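Local coordinates for tartronic semialdehyde reductase (Salmonella typhimurium, PDB 1YB4), which probably catalyses the reversible NAD(P)H-dependent reduction of tartronate semialdehyde (2-hydroxy-3-oxopropanoate) to (R)-glycerate, at residues A59-I64 and G89-D94. Numbering follows the deposited sequence.
Sequences ADIIFI and GKTIVD
Ile62 and Ile64 lie in parallel register with Ile92 and Asp94, their N-H groups donating to Thr91 O and Val93 O while Asp60 O and Ile62 O accept the amides of Thr91 and Val93, on strand axes 4.7 Å apart and 16° from parallel. The straightest of the four bonds is Val93 N to Ile62 O, with 176° at the hydrogen. Thr91 O has a second visitor, the CA of Ile61 at 3.1 Å, in a C-H...O contact. On one face, Ile92 reaches across to the first strand: with CG1 anti to its backbone N (chi1 -178°), its CD1 touches two isoleucines, Ile62 at CG2 (3.4 Å) and Ile64 at CD1. Leu76 of helix 69-77 packs on both Ile64 and Ile92, and that helix is the crossover of the beta-alpha-beta unit joining these neighbouring strands in the Rossmann-type nucleotide-binding domain. The other face carries Ile61, Phe63, Thr91 and Val93, where Ile61 and Thr91 point the same way side by side, CG1 to CB 4.1 Å. Helix 142-155 lies over this side: Leu151 touches Ile61 and Phe63, and Arg147 hydrogen-bonds the hydroxyl of Thr91. At the N-terminal end, Lys90 runs extended as far as CE and then bends, bringing NZ to 2.6 Å from Ala59 O, above the carbonyl plane; Asp60 OD1 adds only a long salt bridge to NZ. At the C-terminal end, Asp94 OD1 sits against Ile64 CG2 at 3.5 Å and is hydrogen-bonded to Ser96 OG, with the Asp94 side chain about 10 Å from that of Lys172, the predicted active-site lysine.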
# COMPACT_ATOMS: atom_id res chain seq x y z
N ALA A 59 -4.75 -45.57 19.76
CA ALA A 59 -3.75 -44.52 19.92
C ALA A 59 -4.18 -43.51 20.98
O ALA A 59 -5.32 -43.07 20.99
CB ALA A 59 -3.52 -43.82 18.60
N ASP A 60 -3.25 -43.15 21.86
CA ASP A 60 -3.53 -42.17 22.91
C ASP A 60 -3.15 -40.74 22.48
O ASP A 60 -3.73 -39.76 22.94
CB ASP A 60 -2.79 -42.54 24.20
CG ASP A 60 -3.14 -43.93 24.71
OD1 ASP A 60 -4.33 -44.31 24.64
OD2 ASP A 60 -2.22 -44.62 25.18
N ILE A 61 -2.14 -40.63 21.61
CA ILE A 61 -1.71 -39.34 21.09
C ILE A 61 -1.91 -39.41 19.57
O ILE A 61 -1.36 -40.29 18.90
CB ILE A 61 -0.24 -39.06 21.44
CG1 ILE A 61 -0.07 -38.92 22.95
CG2 ILE A 61 0.23 -37.77 20.77
CD1 ILE A 61 1.37 -38.75 23.42
N ILE A 62 -2.73 -38.51 19.05
CA ILE A 62 -3.04 -38.47 17.62
C ILE A 62 -2.47 -37.23 16.92
O ILE A 62 -2.81 -36.10 17.27
CB ILE A 62 -4.57 -38.49 17.38
CG1 ILE A 62 -5.19 -39.79 17.91
CG2 ILE A 62 -4.87 -38.33 15.90
CD1 ILE A 62 -5.38 -39.83 19.41
N PHE A 63 -1.63 -37.45 15.91
CA PHE A 63 -1.00 -36.39 15.13
C PHE A 63 -1.79 -36.15 13.85
O PHE A 63 -2.08 -37.09 13.11
CB PHE A 63 0.42 -36.78 14.75
CG PHE A 63 1.37 -36.75 15.89
CD1 PHE A 63 1.97 -35.56 16.27
CD2 PHE A 63 1.62 -37.90 16.64
CE1 PHE A 63 2.80 -35.50 17.40
CE2 PHE A 63 2.44 -37.86 17.77
CZ PHE A 63 3.03 -36.66 18.15
N ILE A 64 -2.12 -34.89 13.59
CA ILE A 64 -2.84 -34.52 12.38
C ILE A 64 -2.01 -33.59 11.48
O ILE A 64 -1.60 -32.52 11.92
CB ILE A 64 -4.16 -33.79 12.74
CG1 ILE A 64 -5.07 -34.74 13.52
CG2 ILE A 64 -4.84 -33.25 11.47
CD1 ILE A 64 -6.32 -34.07 14.03
N GLY A 89 -9.41 -39.34 27.80
CA GLY A 89 -8.04 -39.69 28.14
C GLY A 89 -7.03 -39.63 27.00
O GLY A 89 -5.92 -40.14 27.12
N LYS A 90 -7.43 -39.00 25.89
CA LYS A 90 -6.55 -38.89 24.74
C LYS A 90 -6.00 -37.48 24.55
O LYS A 90 -6.48 -36.51 25.13
CB LYS A 90 -7.28 -39.31 23.45
CG LYS A 90 -7.61 -40.79 23.39
CD LYS A 90 -8.24 -41.17 22.06
CE LYS A 90 -8.64 -42.64 22.04
NZ LYS A 90 -7.49 -43.52 22.40
N THR A 91 -4.98 -37.41 23.71
CA THR A 91 -4.32 -36.16 23.39
C THR A 91 -4.26 -36.07 21.87
O THR A 91 -3.74 -36.97 21.20
CB THR A 91 -2.88 -36.10 23.97
OG1 THR A 91 -2.91 -36.47 25.36
CG2 THR A 91 -2.31 -34.70 23.85
N ILE A 92 -4.81 -34.98 21.35
CA ILE A 92 -4.84 -34.73 19.92
C ILE A 92 -3.92 -33.54 19.65
O ILE A 92 -4.02 -32.50 20.30
CB ILE A 92 -6.28 -34.41 19.47
CG1 ILE A 92 -6.33 -34.19 17.96
CG2 ILE A 92 -6.81 -33.22 20.22
CD1 ILE A 92 -6.25 -35.47 17.19
N VAL A 93 -3.01 -33.72 18.70
CA VAL A 93 -2.09 -32.65 18.36
C VAL A 93 -2.13 -32.34 16.87
O VAL A 93 -1.77 -33.17 16.02
CB VAL A 93 -0.64 -32.98 18.80
CG1 VAL A 93 -0.64 -33.56 20.20
CG2 VAL A 93 -0.01 -33.95 17.86
N ASP A 94 -2.59 -31.14 16.56
CA ASP A 94 -2.68 -30.69 15.18
C ASP A 94 -1.42 -29.93 14.87
O ASP A 94 -1.09 -28.94 15.55
CB ASP A 94 -3.90 -29.79 14.97
CG ASP A 94 -4.09 -29.41 13.53
OD1 ASP A 94 -3.68 -30.21 12.65
OD2 ASP A 94 -4.64 -28.32 13.28